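Local coordinates for putative superoxide reductase (Thermotoga maritima, PDB 2AMU), which probably reduces superoxide to hydrogen peroxide at an iron centre, with electrons delivered by rubredoxin, at residues R66-F71 against G84-N89; Q46-V51 against E106-T111. All coordinates share one frame; numbering follows the deposited sequence.

Contact 1 of 2, residues R66-F71 against G84-N89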
loop_
_atom_site.group_PDB
_atom_site.type_symbol
_atom_site.label_atom_id
_atom_site.label_comp_id
_atom_site.label_asym_id
_atom_site.label_seq_id
_atom_site.Cartn_x
_atom_site.Cartn_y
_atom_site.Cartn_z
ATOM N N ARG A 66 -2.474 -8.285 8.567
ATOM C CA ARG A 66 -2.706 -6.874 8.902
ATOM C C ARG A 66 -1.991 -5.919 7.971
ATOM O O ARG A 66 -2.543 -4.906 7.568
ATOM C CB ARG A 66 -2.194 -6.601 10.291
ATOM C CG ARG A 66 -2.999 -7.198 11.390
ATOM C CD ARG A 66 -4.232 -6.314 11.659
ATOM N NE ARG A 66 -5.014 -6.843 12.759
ATOM C CZ ARG A 66 -4.687 -6.709 14.034
ATOM N NH1 ARG A 66 -3.629 -6.006 14.380
ATOM N NH2 ARG A 66 -5.460 -7.220 14.973
ATOM N N TRP A 67 -0.732 -6.239 7.672
ATOM C CA TRP A 67 0.055 -5.374 6.862
ATOM C C TRP A 67 1.254 -6.062 6.239
ATOM O O TRP A 67 1.686 -7.127 6.677
ATOM C CB TRP A 67 0.484 -4.124 7.654
ATOM C CG TRP A 67 1.123 -4.326 8.979
ATOM C CD1 TRP A 67 0.528 -4.145 10.192
ATOM C CD2 TRP A 67 2.495 -4.705 9.255
ATOM N NE1 TRP A 67 1.429 -4.402 11.191
ATOM C CE2 TRP A 67 2.645 -4.720 10.645
ATOM C CE3 TRP A 67 3.615 -4.997 8.455
ATOM C CZ2 TRP A 67 3.867 -5.042 11.269
ATOM C CZ3 TRP A 67 4.820 -5.339 9.061
ATOM C CH2 TRP A 67 4.934 -5.366 10.462
ATOM N N ILE A 68 1.770 -5.398 5.209
ATOM C CA ILE A 68 3.059 -5.675 4.598
ATOM C C ILE A 68 3.861 -4.360 4.679
ATOM O O ILE A 68 3.311 -3.324 4.438
ATOM C CB ILE A 68 2.886 -6.063 3.097
ATOM C CG1 ILE A 68 2.422 -7.499 2.975
ATOM C CG2 ILE A 68 4.216 -5.851 2.267
ATOM C CD1 ILE A 68 2.019 -7.892 1.557
ATOM N N LYS A 69 5.147 -4.437 5.005
ATOM C CA LYS A 69 6.064 -3.324 5.037
ATOM C C LYS A 69 7.241 -3.699 4.136
ATOM O O LYS A 69 7.648 -4.879 4.049
ATOM C CB LYS A 69 6.481 -3.111 6.505
ATOM C CG LYS A 69 7.193 -1.881 6.890
ATOM C CD LYS A 69 7.324 -1.780 8.461
ATOM C CE LYS A 69 6.036 -1.386 9.139
ATOM N NZ LYS A 69 5.889 -1.892 10.519
ATOM N N VAL A 70 7.773 -2.699 3.434
ATOM C CA VAL A 70 8.929 -2.887 2.590
ATOM C C VAL A 70 10.045 -1.976 3.084
ATOM O O VAL A 70 9.827 -0.795 3.359
ATOM C CB VAL A 70 8.633 -2.598 1.067
ATOM C CG1 VAL A 70 9.989 -2.675 0.217
ATOM C CG2 VAL A 70 7.566 -3.567 0.551
ATOM N N PHE A 71 11.230 -2.564 3.201
ATOM C CA PHE A 71 12.463 -1.858 3.511
ATOM C C PHE A 71 13.447 -1.965 2.368
ATOM O O PHE A 71 13.455 -2.974 1.631
ATOM C CB PHE A 71 13.107 -2.457 4.772
ATOM C CG PHE A 71 12.325 -2.172 6.057
ATOM C CD1 PHE A 71 12.492 -0.996 6.717
ATOM C CD2 PHE A 71 11.437 -3.101 6.576
ATOM C CE1 PHE A 71 11.812 -0.716 7.865
ATOM C CE2 PHE A 71 10.766 -2.824 7.714
ATOM C CZ PHE A 71 10.960 -1.625 8.359
ATOM N N GLY A 84 7.813 1.667 2.745
ATOM C CA GLY A 84 6.454 1.952 3.099
ATOM C C GLY A 84 5.839 0.896 3.936
ATOM O O GLY A 84 6.407 -0.183 4.115
ATOM N N ARG A 85 4.660 1.233 4.456
ATOM C CA ARG A 85 3.793 0.319 5.215
ATOM C C ARG A 85 2.439 0.283 4.541
ATOM O O ARG A 85 1.865 1.322 4.281
ATOM C CB ARG A 85 3.611 0.788 6.631
ATOM C CG ARG A 85 2.664 -0.043 7.449
ATOM C CD ARG A 85 2.800 0.313 8.879
ATOM N NE ARG A 85 1.650 -0.035 9.742
ATOM C CZ ARG A 85 1.679 -0.860 10.814
ATOM N NH1 ARG A 85 2.770 -1.517 11.162
ATOM N NH2 ARG A 85 0.582 -1.046 11.544
ATOM N N TYR A 86 1.916 -0.910 4.286
ATOM C CA TYR A 86 0.730 -1.036 3.443
ATOM C C TYR A 86 -0.260 -1.825 4.263
ATOM O O TYR A 86 -0.061 -2.988 4.485
ATOM C CB TYR A 86 1.120 -1.735 2.113
ATOM C CG TYR A 86 2.314 -1.043 1.451
ATOM C CD1 TYR A 86 2.155 0.122 0.728
ATOM C CD2 TYR A 86 3.622 -1.525 1.634
ATOM C CE1 TYR A 86 3.264 0.789 0.193
ATOM C CE2 TYR A 86 4.735 -0.873 1.065
ATOM C CZ TYR A 86 4.539 0.275 0.368
ATOM O OH TYR A 86 5.612 0.920 -0.146
ATOM N N GLU A 87 -1.290 -1.153 4.770
ATOM C CA GLU A 87 -2.170 -1.749 5.769
ATOM C C GLU A 87 -3.394 -2.270 5.071
ATOM O O GLU A 87 -3.896 -1.633 4.186
ATOM C CB GLU A 87 -2.541 -0.723 6.815
ATOM C CG GLU A 87 -1.369 -0.259 7.678
ATOM C CD GLU A 87 -1.788 0.711 8.763
ATOM O OE1 GLU A 87 -3.008 1.040 8.856
ATOM O OE2 GLU A 87 -0.891 1.130 9.516
ATOM N N PHE A 88 -3.808 -3.479 5.406
ATOM C CA PHE A 88 -4.993 -4.094 4.828
ATOM C C PHE A 88 -6.039 -4.167 5.955
ATOM O O PHE A 88 -5.921 -5.001 6.853
ATOM C CB PHE A 88 -4.649 -5.510 4.298
ATOM C CG PHE A 88 -3.344 -5.566 3.505
ATOM C CD1 PHE A 88 -3.186 -4.831 2.333
ATOM C CD2 PHE A 88 -2.264 -6.316 3.965
ATOM C CE1 PHE A 88 -1.982 -4.841 1.633
ATOM C CE2 PHE A 88 -1.076 -6.328 3.266
ATOM C CZ PHE A 88 -0.940 -5.597 2.095
ATOM N N ASN A 89 -7.061 -3.315 5.883
ATOM C CA ASN A 89 -7.822 -2.960 7.053
ATOM C C ASN A 89 -9.292 -3.375 7.081
ATOM O O ASN A 89 -9.929 -3.148 8.046
ATOM C CB ASN A 89 -7.674 -1.447 7.331
ATOM C CG ASN A 89 -6.277 -1.088 7.760
ATOM O OD1 ASN A 89 -5.480 -1.973 8.092
ATOM N ND2 ASN A 89 -5.945 0.205 7.727
HETATM O O HOH W 1 -3.339 -2.986 9.291
#

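Contact 2 of 2, residues Q46-V51 against E106-T111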
loop_
_atom_site.group_PDB
_atom_site.type_symbol
_atom_site.label_atom_id
_atom_site.label_comp_id
_atom_site.label_asym_id
_atom_site.label_seq_id
_atom_site.Cartn_x
_atom_site.Cartn_y
_atom_site.Cartn_z
ATOM N N GLN A 46 8.255 -1.216 -10.208
ATOM C CA GLN A 46 7.172 -1.890 -9.521
ATOM C C GLN A 46 7.650 -3.081 -8.696
ATOM O O GLN A 46 8.294 -3.997 -9.204
ATOM C CB GLN A 46 6.126 -2.371 -10.526
ATOM C CG GLN A 46 5.283 -1.251 -11.142
ATOM C CD GLN A 46 4.395 -1.756 -12.266
ATOM O OE1 GLN A 46 4.456 -1.239 -13.401
ATOM N NE2 GLN A 46 3.612 -2.809 -11.983
ATOM N N ILE A 47 7.302 -3.041 -7.408
ATOM C CA ILE A 47 7.554 -4.102 -6.424
ATOM C C ILE A 47 6.169 -4.627 -5.960
ATOM O O ILE A 47 5.344 -3.878 -5.423
ATOM C CB ILE A 47 8.377 -3.589 -5.228
ATOM C CG1 ILE A 47 9.760 -3.030 -5.678
ATOM C CG2 ILE A 47 8.598 -4.684 -4.129
ATOM C CD1 ILE A 47 10.574 -2.372 -4.507
ATOM N N VAL A 48 5.917 -5.902 -6.205
ATOM C CA VAL A 48 4.654 -6.544 -5.784
ATOM C C VAL A 48 5.064 -7.414 -4.619
ATOM O O VAL A 48 6.114 -8.057 -4.702
ATOM C CB VAL A 48 4.004 -7.363 -6.909
ATOM C CG1 VAL A 48 2.591 -7.850 -6.490
ATOM C CG2 VAL A 48 3.927 -6.557 -8.174
ATOM N N VAL A 49 4.326 -7.330 -3.498
ATOM C CA VAL A 49 4.535 -8.210 -2.331
ATOM C C VAL A 49 3.193 -8.858 -2.024
ATOM O O VAL A 49 2.178 -8.159 -1.954
ATOM C CB VAL A 49 5.079 -7.462 -1.094
ATOM C CG1 VAL A 49 5.492 -8.481 -0.008
ATOM C CG2 VAL A 49 6.280 -6.584 -1.488
ATOM N N THR A 50 3.176 -10.193 -1.877
ATOM C CA THR A 50 1.959 -10.935 -1.599
ATOM C C THR A 50 2.197 -11.914 -0.477
ATOM O O THR A 50 3.195 -12.622 -0.501
ATOM C CB THR A 50 1.535 -11.742 -2.838
ATOM O OG1 THR A 50 1.532 -10.830 -3.922
ATOM C CG2 THR A 50 0.126 -12.398 -2.687
ATOM N N VAL A 51 1.267 -11.961 0.480
ATOM C CA VAL A 51 1.237 -13.021 1.476
ATOM C C VAL A 51 0.190 -13.972 1.006
ATOM O O VAL A 51 -0.910 -13.579 0.630
ATOM C CB VAL A 51 0.918 -12.536 2.919
ATOM C CG1 VAL A 51 0.669 -13.759 3.898
ATOM C CG2 VAL A 51 2.032 -11.663 3.427
ATOM N N GLU A 106 -7.248 -7.878 0.607
ATOM C CA GLU A 106 -6.323 -8.997 0.407
ATOM C C GLU A 106 -4.877 -8.546 0.628
ATOM O O GLU A 106 -4.529 -7.366 0.344
ATOM C CB GLU A 106 -6.532 -9.557 -1.019
ATOM C CG GLU A 106 -7.864 -10.267 -1.160
ATOM C CD GLU A 106 -7.934 -11.442 -0.181
ATOM O OE1 GLU A 106 -7.251 -12.440 -0.446
ATOM O OE2 GLU A 106 -8.589 -11.341 0.869
ATOM N N PRO A 107 -4.029 -9.441 1.185
ATOM C CA PRO A 107 -2.676 -9.019 1.520
ATOM C C PRO A 107 -1.716 -9.119 0.313
ATOM O O PRO A 107 -0.798 -9.913 0.296
ATOM C CB PRO A 107 -2.300 -9.944 2.667
ATOM C CG PRO A 107 -3.108 -11.163 2.431
ATOM C CD PRO A 107 -4.259 -10.836 1.579
ATOM N N THR A 108 -1.977 -8.283 -0.677
ATOM C CA THR A 108 -1.080 -8.068 -1.813
ATOM C C THR A 108 -1.034 -6.547 -2.091
ATOM O O THR A 108 -2.046 -5.811 -1.960
ATOM C CB THR A 108 -1.508 -8.896 -3.064
ATOM O OG1 THR A 108 -0.637 -8.601 -4.177
ATOM C CG2 THR A 108 -2.907 -8.580 -3.434
ATOM N N VAL A 109 0.154 -6.064 -2.419
ATOM C CA VAL A 109 0.302 -4.647 -2.687
ATOM C C VAL A 109 1.360 -4.445 -3.779
ATOM O O VAL A 109 2.314 -5.203 -3.852
ATOM C CB VAL A 109 0.619 -3.871 -1.411
ATOM C CG1 VAL A 109 1.974 -4.291 -0.857
ATOM C CG2 VAL A 109 0.588 -2.348 -1.684
ATOM N N THR A 110 1.134 -3.456 -4.650
ATOM C CA THR A 110 2.156 -2.998 -5.575
ATOM C C THR A 110 2.546 -1.594 -5.154
ATOM O O THR A 110 1.711 -0.698 -5.095
ATOM C CB THR A 110 1.712 -3.054 -7.035
ATOM O OG1 THR A 110 1.209 -4.369 -7.318
ATOM C CG2 THR A 110 2.884 -2.704 -7.991
ATOM N N THR A 111 3.838 -1.431 -4.880
ATOM C CA THR A 111 4.446 -0.137 -4.572
ATOM C C THR A 111 5.421 0.216 -5.687
ATOM O O THR A 111 5.841 -0.640 -6.405
ATOM C CB THR A 111 5.104 -0.150 -3.167
ATOM O OG1 THR A 111 5.421 1.191 -2.777
ATOM C CG2 THR A 111 6.357 -1.064 -3.110
#

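Contact 1 of 2, residues R66-F71 against G84-N89
R85 lays its guanidinium over one face of the W67 indole, CZ lying 3.7 Å from the centroid of the five-membered ring, a cation-pi contact in which the two planes are tilted 37° apart. The indole is placed for this by its first torsion (chi1 51°), which sets CG between the backbone N and the carbonyl carbon. R85 runs extended from CG to NE, which carries the guanidinium diagonally across to W67, two residues along from its paired K69. E87 fixes the rotation of the guanidinium: R85 NE donates to E87 OE2 at 2.8 Å, in the guanidinium plane. The charge is welcome, because K69 NZ sits only 3.2 Å from R85 NH1, and the carboxylate probably offsets some of that repulsion. Replacing R85 by alanine would probably cost W67 its cation-pi partner, with K69 NZ still over the same face, and E87 its salt-bridge mate in this strand.

The other face of the sheet is largely apolar. The F88 ring reaches beneath the neighbouring strand, its edge meeting I68 CG1 at 3.7 Å from CE2, while I68 CD1 lodges 3.8 Å from F88 CZ. V70 CG2 settles against Y86 CE2 at 3.9 Å; Y86 can be buried here because its hydroxyl has T111 as a polar partner. G84 suits its place since a side chain would collide with the Y86 hydroxyl. At the end near R66 a water bridges R66 O and N89 OD1.

Backbone bonds pair I68 with Y86 and V70 with G84, and F88 N reaches R66 O at 2.9 Å. The whole is an antiparallel beta hairpin of the desulfoferrodoxin fold, with one charged and aromatic face and one face turned to the core.

Contact 2 of 2, residues Q46-V51 against E106-T111
V49 and V109 face each other as a hydrogen-bonded antiparallel pair, V49 N reaching V109 O and V109 N reaching V49 O, both at 2.9 Å. Their side chains share the buried face with I47 and T111, where T111 CG2 comes to 3.9 Å from I47 CB. Beta-branched residues suit this face, being broad close to the backbone and at ease in an extended chain. T111 can be buried because OG1, anti to its backbone N (chi1 -167°), has Y86 as its polar partner, which leaves the methyl turned to I47. P107, centre of an inverse gamma turn, closes this buried side: its ring CB lies 4.1 Å from V51 CB, and its carbonyl O accepts V51 N at 2.9 Å. With no amide hydrogen to place, a proline suits a point where the strand turns a corner.

The opposite face, with V48, T50, T108 and T110, is partly exposed, yet its side chains touch closely. Those of T50 and T108 run alongside each other, hydroxyl near hydroxyl, with their OG1 atoms 3.1 Å apart. V48 CG2 rests at 3.6 Å on T110 OG1, a valine methyl against a hydroxyl. The loose part is the solvent end, where Q46 merely brushes the T110 methyl, NE2 to CG2 at 4.1 Å, as befits a long polar side chain at an exposed site.

Strand 44-51 is the middle of a three-stranded antiparallel sheet, between strands 31-34 and 103-115. I47, V49 and V51 pack on strand 119-127, V49 and V51 also on strand 65-74, while strand 103-115 pairs with a strand of the second subunit, carrying the sheet across the interface.

How the contacts relate
The centres of contacts 1 and 2 lie about 9 Å apart, one in each of the two sheets that pack together as a beta sandwich. Contact 1 is nested in sequence within the span that contact 2 closes: strand 44-51 leads to 65-74, and 81-87 leads to 103-115. The sheets meet where I68 CD1 touches V49 O at 3.5 Å, where F88 leans on P107, and where Y86 OH probably bonds T111 OG1 at 2.7 Å. Both contacts also touch the second subunit. One end of each comes near the iron site, whose ligands probably include H57 and C127: the side chain of R66 lies about 9 Å and that of V51 about 7 Å from the bound iron.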